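Local coordinates for protein putative sulfatase yidJ (Bacteroides fragilis, PDB 2QZU) that probably hydrolyses sulfate esters, as a member of the sulfatase family with likely arylsulfatase activity and probable calcium dependence, at residues 166-171 with 209-214; 200-205 with 290-295; 403-406 with 410-413. All coordinates share one frame; numbering follows the deposited sequence.

Contact 1 (166-171 with 209-214)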
ATOM      1  N   PHE A 166     -22.001  11.364  23.121  1.00  8.55           N
ATOM      2  CA  PHE A 166     -21.183  10.176  23.347  1.00 10.56           C
ATOM      3  C   PHE A 166     -20.104  10.492  24.378  1.00 12.26           C
ATOM      4  O   PHE A 166     -19.010  10.935  24.026  1.00 16.80           O
ATOM      5  CB  PHE A 166     -20.552   9.713  22.028  1.00  7.88           C
ATOM      6  CG  PHE A 166     -21.526   9.052  21.084  1.00 10.74           C
ATOM      7  CD1 PHE A 166     -22.098   7.822  21.403  1.00 11.59           C
ATOM      8  CD2 PHE A 166     -21.866   9.653  19.874  1.00  5.76           C
ATOM      9  CE1 PHE A 166     -22.991   7.196  20.526  1.00  6.15           C
ATOM     10  CE2 PHE A 166     -22.756   9.037  18.991  1.00 13.36           C
ATOM     11  CZ  PHE A 166     -23.320   7.804  19.321  1.00  5.45           C
ATOM     12  N   ASP A 167     -20.423  10.252  25.648  1.00 10.81           N
ATOM     13  CA  ASP A 167     -19.508  10.525  26.752  1.00 15.41           C
ATOM     14  C   ASP A 167     -18.275   9.627  26.787  1.00 14.77           C
ATOM     15  O   ASP A 167     -17.169  10.105  27.043  1.00 21.16           O
ATOM     16  CB  ASP A 167     -20.258  10.457  28.085  1.00 12.01           C
ATOM     17  CG  ASP A 167     -21.300  11.556  28.219  1.00 27.60           C
ATOM     18  OD1 ASP A 167     -20.981  12.717  27.887  1.00 34.37           O
ATOM     19  OD2 ASP A 167     -22.431  11.266  28.660  1.00 37.24           O
ATOM     20  N   HIS A 168     -18.458   8.331  26.554  1.00 10.84           N
ATOM     21  CA  HIS A 168     -17.327   7.407  26.518  1.00  9.27           C
ATOM     22  C   HIS A 168     -16.860   7.456  25.068  1.00  5.78           C
ATOM     23  O   HIS A 168     -17.618   7.123  24.155  1.00  8.53           O
ATOM     24  CB  HIS A 168     -17.763   5.990  26.882  1.00 12.47           C
ATOM     25  CG  HIS A 168     -16.645   4.999  26.879  1.00  8.23           C
ATOM     26  ND1 HIS A 168     -15.600   5.052  27.777  1.00 12.60           N
ATOM     27  CD2 HIS A 168     -16.396   3.936  26.076  1.00 12.39           C
ATOM     28  CE1 HIS A 168     -14.760   4.064  27.529  1.00 22.76           C
ATOM     29  NE2 HIS A 168     -15.219   3.373  26.502  1.00 13.54           N
ATOM     30  N   TRP A 169     -15.611   7.860  24.863  1.00  9.47           N
ATOM     31  CA  TRP A 169     -15.079   8.041  23.520  1.00  7.66           C
ATOM     32  C   TRP A 169     -13.702   7.426  23.285  1.00  7.54           C
ATOM     33  O   TRP A 169     -12.737   7.771  23.959  1.00 11.43           O
ATOM     34  CB  TRP A 169     -15.034   9.552  23.250  1.00  5.32           C
ATOM     35  CG  TRP A 169     -14.763   9.994  21.838  1.00  5.08           C
ATOM     36  CD1 TRP A 169     -13.561  10.379  21.310  1.00  5.85           C
ATOM     37  CD2 TRP A 169     -15.733  10.177  20.802  1.00  4.72           C
ATOM     38  NE1 TRP A 169     -13.729  10.802  20.009  1.00  3.31           N
ATOM     39  CE2 TRP A 169     -15.054  10.684  19.672  1.00  5.40           C
ATOM     40  CE3 TRP A 169     -17.117   9.964  20.716  1.00  3.73           C
ATOM     41  CZ2 TRP A 169     -15.706  10.984  18.472  1.00  8.51           C
ATOM     42  CZ3 TRP A 169     -17.768  10.261  19.522  1.00  6.03           C
ATOM     43  CH2 TRP A 169     -17.061  10.767  18.416  1.00  3.91           C
ATOM     44  N   ILE A 170     -13.635   6.502  22.332  1.00  7.09           N
ATOM     45  CA  ILE A 170     -12.386   5.856  21.933  1.00  7.39           C
ATOM     46  C   ILE A 170     -12.553   5.788  20.425  1.00  6.15           C
ATOM     47  O   ILE A 170     -12.968   4.766  19.876  1.00  5.93           O
ATOM     48  CB  ILE A 170     -12.261   4.434  22.504  1.00  7.26           C
ATOM     49  CG1 ILE A 170     -12.315   4.488  24.033  1.00 15.37           C
ATOM     50  CG2 ILE A 170     -10.948   3.809  22.046  1.00  9.65           C
ATOM     51  CD1 ILE A 170     -12.383   3.131  24.697  1.00 14.59           C
ATOM     52  N   ALA A 171     -12.225   6.887  19.758  1.00  4.32           N
ATOM     53  CA  ALA A 171     -12.435   6.966  18.328  1.00  4.50           C
ATOM     54  C   ALA A 171     -11.436   7.821  17.572  1.00  2.51           C
ATOM     55  O   ALA A 171     -10.511   8.397  18.151  1.00  5.22           O
ATOM     56  CB  ALA A 171     -13.840   7.493  18.079  1.00  6.56           C
ATOM     57  N   ILE A 209     -16.216  -4.755  24.985  1.00  7.89           N
ATOM     58  CA  ILE A 209     -16.478  -5.745  26.025  1.00  8.88           C
ATOM     59  C   ILE A 209     -16.312  -5.104  27.403  1.00  7.51           C
ATOM     60  O   ILE A 209     -17.133  -5.313  28.295  1.00  9.17           O
ATOM     61  CB  ILE A 209     -15.536  -6.965  25.860  1.00 12.48           C
ATOM     62  CG1 ILE A 209     -15.949  -7.744  24.604  1.00 11.26           C
ATOM     63  CG2 ILE A 209     -15.588  -7.858  27.095  1.00  9.38           C
ATOM     64  CD1 ILE A 209     -15.032  -8.897  24.251  1.00 13.48           C
ATOM     65  N   GLU A 210     -15.261  -4.312  27.580  1.00  7.14           N
ATOM     66  CA  GLU A 210     -15.066  -3.648  28.861  1.00  8.21           C
ATOM     67  C   GLU A 210     -16.247  -2.725  29.146  1.00  7.28           C
ATOM     68  O   GLU A 210     -16.751  -2.681  30.272  1.00  8.93           O
ATOM     69  CB  GLU A 210     -13.762  -2.848  28.861  1.00  8.08           C
ATOM     70  CG  GLU A 210     -12.544  -3.710  28.593  1.00 16.00           C
ATOM     71  CD  GLU A 210     -11.244  -2.952  28.738  1.00 27.38           C
ATOM     72  OE1 GLU A 210     -11.189  -1.777  28.322  1.00 25.61           O
ATOM     73  OE2 GLU A 210     -10.272  -3.539  29.258  1.00 34.70           O
ATOM     74  N   TYR A 211     -16.696  -1.996  28.128  1.00  5.16           N
ATOM     75  CA  TYR A 211     -17.827  -1.088  28.301  1.00  7.77           C
ATOM     76  C   TYR A 211     -19.070  -1.875  28.713  1.00  7.63           C
ATOM     77  O   TYR A 211     -19.770  -1.510  29.659  1.00  6.58           O
ATOM     78  CB  TYR A 211     -18.123  -0.339  27.000  1.00  5.54           C
ATOM     79  CG  TYR A 211     -19.173   0.737  27.165  1.00  7.43           C
ATOM     80  CD1 TYR A 211     -18.852   1.965  27.737  1.00 14.58           C
ATOM     81  CD2 TYR A 211     -20.489   0.521  26.763  1.00  7.07           C
ATOM     82  CE1 TYR A 211     -19.815   2.956  27.903  1.00 10.69           C
ATOM     83  CE2 TYR A 211     -21.463   1.506  26.926  1.00 11.34           C
ATOM     84  CZ  TYR A 211     -21.116   2.720  27.496  1.00 15.01           C
ATOM     85  OH  TYR A 211     -22.065   3.704  27.656  1.00 16.59           O
ATOM     86  N   ILE A 212     -19.337  -2.957  27.991  1.00  6.06           N
ATOM     87  CA  ILE A 212     -20.488  -3.806  28.268  1.00  7.51           C
ATOM     88  C   ILE A 212     -20.433  -4.420  29.670  1.00  7.18           C
ATOM     89  O   ILE A 212     -21.449  -4.469  30.369  1.00  7.23           O
ATOM     90  CB  ILE A 212     -20.604  -4.917  27.198  1.00  7.06           C
ATOM     91  CG1 ILE A 212     -20.996  -4.279  25.858  1.00  6.40           C
ATOM     92  CG2 ILE A 212     -21.625  -5.956  27.626  1.00  7.46           C
ATOM     93  CD1 ILE A 212     -20.932  -5.217  24.662  1.00  5.53           C
ATOM     94  N   ASN A 213     -19.255  -4.880  30.083  1.00  8.16           N
ATOM     95  CA  ASN A 213     -19.098  -5.461  31.414  1.00 11.15           C
ATOM     96  C   ASN A 213     -19.508  -4.428  32.464  1.00 13.69           C
ATOM     97  O   ASN A 213     -20.125  -4.766  33.474  1.00 11.23           O
ATOM     98  CB  ASN A 213     -17.642  -5.871  31.656  1.00  6.64           C
ATOM     99  CG  ASN A 213     -17.232  -7.105  30.868  1.00  7.57           C
ATOM    100  OD1 ASN A 213     -16.048  -7.445  30.802  1.00 16.33           O
ATOM    101  ND2 ASN A 213     -18.202  -7.785  30.272  1.00  4.46           N
ATOM    102  N   GLY A 214     -19.163  -3.169  32.207  1.00  8.77           N
ATOM    103  CA  GLY A 214     -19.488  -2.102  33.134  1.00 11.60           C
ATOM    104  C   GLY A 214     -20.958  -1.731  33.211  1.00 12.77           C
ATOM    105  O   GLY A 214     -21.345  -0.928  34.058  1.00 14.73           O
TER

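Contact 2 (200-205 with 290-295)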
ATOM      1  N   GLY A 200      -7.392  -3.464  14.383  1.00  5.14           N
ATOM      2  CA  GLY A 200      -8.489  -2.596  14.778  1.00  5.93           C
ATOM      3  C   GLY A 200      -9.707  -3.264  15.395  1.00  7.44           C
ATOM      4  O   GLY A 200     -10.042  -2.980  16.547  1.00  9.56           O
ATOM      5  N   PRO A 201     -10.396  -4.148  14.654  1.00  6.81           N
ATOM      6  CA  PRO A 201     -11.588  -4.847  15.146  1.00  7.99           C
ATOM      7  C   PRO A 201     -11.359  -5.593  16.453  1.00 10.97           C
ATOM      8  O   PRO A 201     -12.270  -5.714  17.267  1.00  8.28           O
ATOM      9  CB  PRO A 201     -11.935  -5.789  13.996  1.00  5.56           C
ATOM     10  CG  PRO A 201     -11.498  -5.000  12.794  1.00  7.05           C
ATOM     11  CD  PRO A 201     -10.144  -4.487  13.242  1.00  6.88           C
ATOM     12  N   GLU A 202     -10.143  -6.104  16.630  1.00 10.01           N
ATOM     13  CA  GLU A 202      -9.777  -6.836  17.838  1.00  9.76           C
ATOM     14  C   GLU A 202      -9.756  -5.914  19.045  1.00  8.72           C
ATOM     15  O   GLU A 202     -10.326  -6.231  20.090  1.00  7.89           O
ATOM     16  CB  GLU A 202      -8.394  -7.469  17.682  1.00 10.92           C
ATOM     17  CG  GLU A 202      -8.395  -8.884  17.166  1.00 23.88           C
ATOM     18  CD  GLU A 202      -7.001  -9.482  17.144  1.00 35.33           C
ATOM     19  OE1 GLU A 202      -6.301  -9.386  18.177  1.00 32.17           O
ATOM     20  OE2 GLU A 202      -6.608 -10.047  16.102  1.00 28.61           O
ATOM     21  N   TYR A 203      -9.086  -4.775  18.892  1.00  5.09           N
ATOM     22  CA  TYR A 203      -8.979  -3.793  19.964  1.00  7.03           C
ATOM     23  C   TYR A 203     -10.350  -3.205  20.272  1.00  7.24           C
ATOM     24  O   TYR A 203     -10.755  -3.101  21.431  1.00  7.78           O
ATOM     25  CB  TYR A 203      -8.023  -2.670  19.556  1.00  4.99           C
ATOM     26  CG  TYR A 203      -7.914  -1.557  20.581  1.00  8.07           C
ATOM     27  CD1 TYR A 203      -7.266  -1.758  21.802  1.00  9.54           C
ATOM     28  CD2 TYR A 203      -8.461  -0.301  20.326  1.00  7.37           C
ATOM     29  CE1 TYR A 203      -7.170  -0.730  22.742  1.00 10.39           C
ATOM     30  CE2 TYR A 203      -8.371   0.725  21.251  1.00  6.35           C
ATOM     31  CZ  TYR A 203      -7.728   0.510  22.453  1.00  8.70           C
ATOM     32  OH  TYR A 203      -7.659   1.536  23.361  1.00 14.12           O
ATOM     33  N   GLU A 204     -11.063  -2.823  19.221  1.00  5.18           N
ATOM     34  CA  GLU A 204     -12.384  -2.246  19.382  1.00  3.87           C
ATOM     35  C   GLU A 204     -13.335  -3.192  20.101  1.00  6.82           C
ATOM     36  O   GLU A 204     -14.078  -2.772  20.984  1.00  5.79           O
ATOM     37  CB  GLU A 204     -12.926  -1.833  18.012  1.00  6.80           C
ATOM     38  CG  GLU A 204     -12.221  -0.592  17.484  1.00  4.48           C
ATOM     39  CD  GLU A 204     -12.185  -0.509  15.971  1.00 13.28           C
ATOM     40  OE1 GLU A 204     -12.856  -1.328  15.306  1.00 16.46           O
ATOM     41  OE2 GLU A 204     -11.481   0.385  15.449  1.00 15.74           O
ATOM     42  N   ALA A 205     -13.310  -4.469  19.735  1.00  4.11           N
ATOM     43  CA  ALA A 205     -14.171  -5.445  20.387  1.00  7.18           C
ATOM     44  C   ALA A 205     -13.770  -5.587  21.858  1.00 10.45           C
ATOM     45  O   ALA A 205     -14.624  -5.759  22.727  1.00  9.33           O
ATOM     46  CB  ALA A 205     -14.080  -6.797  19.674  1.00  8.00           C
ATOM     47  N   VAL A 290     -17.271  -9.552  16.185  1.00  7.50           N
ATOM     48  CA  VAL A 290     -18.666  -9.232  16.458  1.00  9.75           C
ATOM     49  C   VAL A 290     -19.141 -10.328  17.416  1.00 11.89           C
ATOM     50  O   VAL A 290     -19.893 -10.072  18.356  1.00  8.81           O
ATOM     51  CB  VAL A 290     -19.529  -9.265  15.176  1.00  8.58           C
ATOM     52  CG1 VAL A 290     -21.012  -9.248  15.542  1.00 14.79           C
ATOM     53  CG2 VAL A 290     -19.200  -8.059  14.297  1.00 12.74           C
ATOM     54  N   GLY A 291     -18.674 -11.550  17.175  1.00  8.11           N
ATOM     55  CA  GLY A 291     -19.036 -12.673  18.023  1.00  9.09           C
ATOM     56  C   GLY A 291     -18.601 -12.450  19.463  1.00 10.27           C
ATOM     57  O   GLY A 291     -19.306 -12.830  20.402  1.00  7.67           O
ATOM     58  N   ARG A 292     -17.437 -11.833  19.642  1.00  9.53           N
ATOM     59  CA  ARG A 292     -16.922 -11.550  20.979  1.00  9.18           C
ATOM     60  C   ARG A 292     -17.841 -10.569  21.711  1.00 11.81           C
ATOM     61  O   ARG A 292     -18.109 -10.718  22.905  1.00  7.04           O
ATOM     62  CB  ARG A 292     -15.517 -10.956  20.887  1.00  9.64           C
ATOM     63  CG  ARG A 292     -14.464 -11.893  20.318  1.00 12.11           C
ATOM     64  CD  ARG A 292     -13.137 -11.156  20.196  1.00 14.17           C
ATOM     65  NE  ARG A 292     -12.687 -10.638  21.484  1.00 10.60           N
ATOM     66  CZ  ARG A 292     -11.820  -9.638  21.630  1.00 11.79           C
ATOM     67  NH1 ARG A 292     -11.310  -9.036  20.561  1.00 13.24           N
ATOM     68  NH2 ARG A 292     -11.452  -9.246  22.842  1.00 13.29           N
ATOM     69  N   ILE A 293     -18.321  -9.558  20.990  1.00  7.78           N
ATOM     70  CA  ILE A 293     -19.214  -8.561  21.584  1.00  7.98           C
ATOM     71  C   ILE A 293     -20.546  -9.189  21.983  1.00  8.82           C
ATOM     72  O   ILE A 293     -21.062  -8.938  23.077  1.00  8.38           O
ATOM     73  CB  ILE A 293     -19.464  -7.392  20.602  1.00 10.29           C
ATOM     74  CG1 ILE A 293     -18.138  -6.685  20.295  1.00  6.85           C
ATOM     75  CG2 ILE A 293     -20.470  -6.402  21.200  1.00  7.02           C
ATOM     76  CD1 ILE A 293     -18.234  -5.640  19.183  1.00  6.07           C
ATOM     77  N   ILE A 294     -21.104 -10.012  21.100  1.00  7.86           N
ATOM     78  CA  ILE A 294     -22.370 -10.672  21.383  1.00  9.92           C
ATOM     79  C   ILE A 294     -22.221 -11.553  22.619  1.00 10.85           C
ATOM     80  O   ILE A 294     -23.095 -11.573  23.486  1.00  8.88           O
ATOM     81  CB  ILE A 294     -22.823 -11.552  20.198  1.00  7.95           C
ATOM     82  CG1 ILE A 294     -23.052 -10.684  18.960  1.00  8.28           C
ATOM     83  CG2 ILE A 294     -24.095 -12.309  20.564  1.00 17.57           C
ATOM     84  CD1 ILE A 294     -24.010  -9.533  19.175  1.00  9.95           C
ATOM     85  N   GLU A 295     -21.103 -12.269  22.703  1.00 11.20           N
ATOM     86  CA  GLU A 295     -20.852 -13.149  23.841  1.00 17.08           C
ATOM     87  C   GLU A 295     -20.806 -12.361  25.146  1.00 14.27           C
ATOM     88  O   GLU A 295     -21.280 -12.835  26.178  1.00 13.62           O
ATOM     89  CB  GLU A 295     -19.535 -13.909  23.653  1.00 15.07           C
ATOM     90  CG  GLU A 295     -19.257 -14.933  24.741  1.00 27.83           C
ATOM     91  CD  GLU A 295     -17.973 -15.704  24.506  1.00 34.62           C
ATOM     92  OE1 GLU A 295     -17.849 -16.342  23.438  1.00 59.96           O
ATOM     93  OE2 GLU A 295     -17.088 -15.677  25.389  1.00 55.24           O
TER

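Contact 3 (403-406 with 410-413)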
ATOM      1  N   PHE A 403     -25.761  11.638  -5.143  1.00  9.15           N
ATOM      2  CA  PHE A 403     -24.384  11.991  -5.430  1.00  5.43           C
ATOM      3  C   PHE A 403     -24.471  13.501  -5.546  1.00  7.28           C
ATOM      4  O   PHE A 403     -25.158  14.023  -6.424  1.00  6.90           O
ATOM      5  CB  PHE A 403     -23.793  11.463  -6.732  1.00  9.70           C
ATOM      6  CG  PHE A 403     -22.421  12.027  -6.987  1.00  8.67           C
ATOM      7  CD1 PHE A 403     -21.367  11.706  -6.131  1.00 11.30           C
ATOM      8  CD2 PHE A 403     -22.215  12.997  -7.965  1.00  7.04           C
ATOM      9  CE1 PHE A 403     -20.133  12.349  -6.237  1.00 14.47           C
ATOM     10  CE2 PHE A 403     -20.987  13.647  -8.078  1.00 14.08           C
ATOM     11  CZ  PHE A 403     -19.943  13.323  -7.209  1.00 14.52           C
ATOM     12  N   VAL A 404     -23.804  14.192  -4.632  1.00  8.16           N
ATOM     13  CA  VAL A 404     -23.809  15.648  -4.623  1.00  6.88           C
ATOM     14  C   VAL A 404     -22.384  16.156  -4.787  1.00  7.18           C
ATOM     15  O   VAL A 404     -21.489  15.751  -4.045  1.00  9.55           O
ATOM     16  CB  VAL A 404     -24.370  16.198  -3.283  1.00  6.59           C
ATOM     17  CG1 VAL A 404     -24.396  17.729  -3.315  1.00  8.80           C
ATOM     18  CG2 VAL A 404     -25.758  15.647  -3.031  1.00  7.60           C
ATOM     19  N   LYS A 405     -22.165  17.029  -5.767  1.00  9.74           N
ATOM     20  CA  LYS A 405     -20.832  17.586  -5.966  1.00 10.46           C
ATOM     21  C   LYS A 405     -20.716  18.618  -4.848  1.00  9.21           C
ATOM     22  O   LYS A 405     -21.450  19.605  -4.836  1.00  9.30           O
ATOM     23  CB  LYS A 405     -20.717  18.245  -7.341  1.00 10.91           C
ATOM     24  CG  LYS A 405     -19.295  18.651  -7.702  1.00 16.94           C
ATOM     25  CD  LYS A 405     -19.178  19.088  -9.153  1.00 18.46           C
ATOM     26  CE  LYS A 405     -17.750  19.506  -9.485  1.00 13.78           C
ATOM     27  NZ  LYS A 405     -17.602  19.852 -10.925  1.00 37.49           N
ATOM     28  N   PHE A 406     -19.803  18.382  -3.912  1.00  8.09           N
ATOM     29  CA  PHE A 406     -19.658  19.264  -2.757  1.00 12.35           C
ATOM     30  C   PHE A 406     -19.483  20.748  -3.035  1.00 10.52           C
ATOM     31  O   PHE A 406     -19.985  21.577  -2.273  1.00 13.59           O
ATOM     32  CB  PHE A 406     -18.518  18.790  -1.846  1.00  8.31           C
ATOM     33  CG  PHE A 406     -17.152  18.952  -2.442  1.00 13.01           C
ATOM     34  CD1 PHE A 406     -16.659  18.020  -3.350  1.00 16.76           C
ATOM     35  CD2 PHE A 406     -16.357  20.041  -2.097  1.00 12.60           C
ATOM     36  CE1 PHE A 406     -15.391  18.167  -3.904  1.00 16.93           C
ATOM     37  CE2 PHE A 406     -15.088  20.198  -2.646  1.00 17.24           C
ATOM     38  CZ  PHE A 406     -14.605  19.258  -3.552  1.00 16.20           C
ATOM     39  N   ALA A 410     -25.517  22.013  -7.990  1.00  9.56           N
ATOM     40  CA  ALA A 410     -26.295  21.937  -9.224  1.00 11.85           C
ATOM     41  C   ALA A 410     -25.797  20.813 -10.125  1.00  8.37           C
ATOM     42  O   ALA A 410     -26.331  20.593 -11.214  1.00  9.19           O
ATOM     43  CB  ALA A 410     -26.238  23.271  -9.973  1.00 12.22           C
ATOM     44  N   THR A 411     -24.768  20.106  -9.673  1.00  6.54           N
ATOM     45  CA  THR A 411     -24.205  18.998 -10.440  1.00  7.00           C
ATOM     46  C   THR A 411     -24.253  17.737  -9.595  1.00  8.53           C
ATOM     47  O   THR A 411     -23.941  17.771  -8.409  1.00  8.61           O
ATOM     48  CB  THR A 411     -22.741  19.282 -10.844  1.00 10.64           C
ATOM     49  OG1 THR A 411     -22.708  20.386 -11.756  1.00 12.85           O
ATOM     50  CG2 THR A 411     -22.116  18.061 -11.519  1.00 14.07           C
ATOM     51  N   GLY A 412     -24.652  16.628 -10.209  1.00  6.45           N
ATOM     52  CA  GLY A 412     -24.719  15.382  -9.474  1.00  5.60           C
ATOM     53  C   GLY A 412     -25.826  14.458  -9.942  1.00  7.08           C
ATOM     54  O   GLY A 412     -26.404  14.646 -11.012  1.00  6.00           O
ATOM     55  N   TYR A 413     -26.110  13.451  -9.123  1.00  7.50           N
ATOM     56  CA  TYR A 413     -27.142  12.465  -9.415  1.00  6.13           C
ATOM     57  C   TYR A 413     -28.240  12.468  -8.370  1.00  2.70           C
ATOM     58  O   TYR A 413     -27.996  12.751  -7.199  1.00  6.87           O
ATOM     59  CB  TYR A 413     -26.567  11.046  -9.382  1.00  5.51           C
ATOM     60  CG  TYR A 413     -25.711  10.614 -10.540  1.00 12.59           C
ATOM     61  CD1 TYR A 413     -26.286  10.185 -11.739  1.00 11.12           C
ATOM     62  CD2 TYR A 413     -24.324  10.562 -10.416  1.00  9.98           C
ATOM     63  CE1 TYR A 413     -25.493   9.707 -12.784  1.00  9.75           C
ATOM     64  CE2 TYR A 413     -23.526  10.092 -11.452  1.00 17.47           C
ATOM     65  CZ  TYR A 413     -24.116   9.665 -12.632  1.00 15.81           C
ATOM     66  OH  TYR A 413     -23.322   9.199 -13.658  1.00 14.64           O
TER
HETATM   67  O   HOH W   1     -20.219  20.993 -12.599  1.00 18.96           O

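Contact 1 (166-171 with 209-214)
His168 and Tyr211 meet where the helix 200-213 packs on the large mixed sheet of the sulfatase fold, an alpha/beta architecture shared with alkaline phosphatase. His168 begins the strand 168-172, an outermost strand of that sheet, and Tyr211 sits near the C-terminal end of the helix; their CA atoms are 8.7 Å apart, and the two rings fill the distance. Each side chain has CG anti to its own backbone N (chi1 -179° for His168, -173° for Tyr211), which sends the imidazole and the phenol past one another in opposite directions. The planes are inclined by 27° and strongly offset, with 5.1 Å between ring centroids, so they graze rather than stack fully. One side of the tyrosine does the touching: Tyr211 CD1 lies over a face of the imidazole, while Tyr211 CE1 reaches back to His168 CB at 3.8 Å. No hydrogen bond crosses between the segments, and the contact is one of van der Waals surfaces alone. The tyrosine side chain also packs on Asn126 of the neighbouring strand 126-130 and on Phe222 and Leu224 of strand 222-228; Tyr211 is buried, whereas His168 is partly exposed. The backbone of His168 is hydrogen-bonded to Met127 and Tyr129, which fixes the base from which the imidazole projects. The next residue of the helix, Ile212, packs on Ile293 and Leu297 of helix 267-299. The closest approach between the two rings is His168 CD2 to Tyr211 CD1, at 3.6 Å.

Contact 2 (200-205 with 290-295)
The helical segments 200-205 and 290-295 run side by side in the same direction, their axes 9.6 Å apart at closest approach and inclined by 9°, with Ala205 and Ile293 nearest at 6.0 Å between CA atoms. The small Ala205 side chain points at the partner helix, and its CB meets Ile293 CG1 at 4.1 Å. Ile293 reaches it with CG1 set anti to its carbonyl carbon. Helices 200-213 and 267-299 are neighbours packed on the large sheet of the alpha/beta sulfatase fold, and Ile293 continues down to Val226 and Met228 of strand 222-228. Arg292 spans the gap beside this apolar contact. Its chain bends at chi3 (58°), laying one face of the guanidinium over Ala205 CB, which is 3.7 Å from Arg292 NH1. The same nitrogen donates to the backbone Glu202 O (3.0 Å), which lies near the guanidinium edge but somewhat tilted from its plane; the donor arrives on a lone pair in the carbonyl plane, though with a bent N-H...O angle of 141°. Asn289 OD1 also binds NH1, while NH2 is bonded to Ser206 OG, whose hydroxyl is hydrogen-bonded to Glu202 O as well. The Glu202 carboxylate turns elsewhere, to a salt bridge with Arg241.

Contact 3 (403-406 with 410-413)
A beta hairpin, formed by strands 399-404 and 412-417 at one edge of the four-stranded antiparallel sheet, has its loop end here. Phe403 and Tyr413 make a hydrogen-bonded pair: Tyr413 N donates to Phe403 O at 2.9 Å, and Phe403 N returns a longer bond to Tyr413 O at 3.2 Å, approaching from above the carbonyl plane. Val404 and Gly412 follow as a non-hydrogen-bonded pair. Nearer the turn, Lys405 N reaches Thr411 O at 3.3 Å with an N-H...O angle of 156°. Gly412, with backbone angles (phi 148°, psi -166°) that only a residue without a side chain readily adopts, brings its CA to 3.4 Å from Phe403 O in a CA-H...O contact. On the face carrying Phe403 and Tyr413, the aromatic side chains cross at a slant, and Phe403 CB sits against the edge of the tyrosine ring, 3.8 Å from Tyr413 CD2. His426 meets that ring edge-to-face, and Phe403 also packs on Gln20 of the second subunit. Lys405 and Thr411 run alongside each other; the fully extended lysine lays its CD 3.9 Å from Thr411 CG2. One water joins Thr411 OG1 (2.7 Å) and, weakly, Lys405 NZ, while Asp429 N binds the same hydroxyl. Backbone bonds therefore set the pairing of the strands, whereas the lysine ammonium is tied to the threonine only through a loose water bridge.

Overall arrangement
Contacts 1 and 2 form one continuous region, with centres 12 Å apart. Both use helix 200-213: its N-terminal part faces helix 267-299 in contact 2, and its C-terminal part faces strand 168-172 in contact 1. Their segments alternate along the chain, and they touch directly, for instance where Ile212 CD1 lies 3.7 Å from Ile293 CG2. Together they join helix 200-213 both to strand 168-172 and to helix 267-299. Contact 3 follows later in the sequence, in the separate four-stranded antiparallel sheet, on the opposite side of the chain's centre and about 37 Å from either of the others, centre to centre. The contacts thus fall in the regions of the protein's two larger sheets.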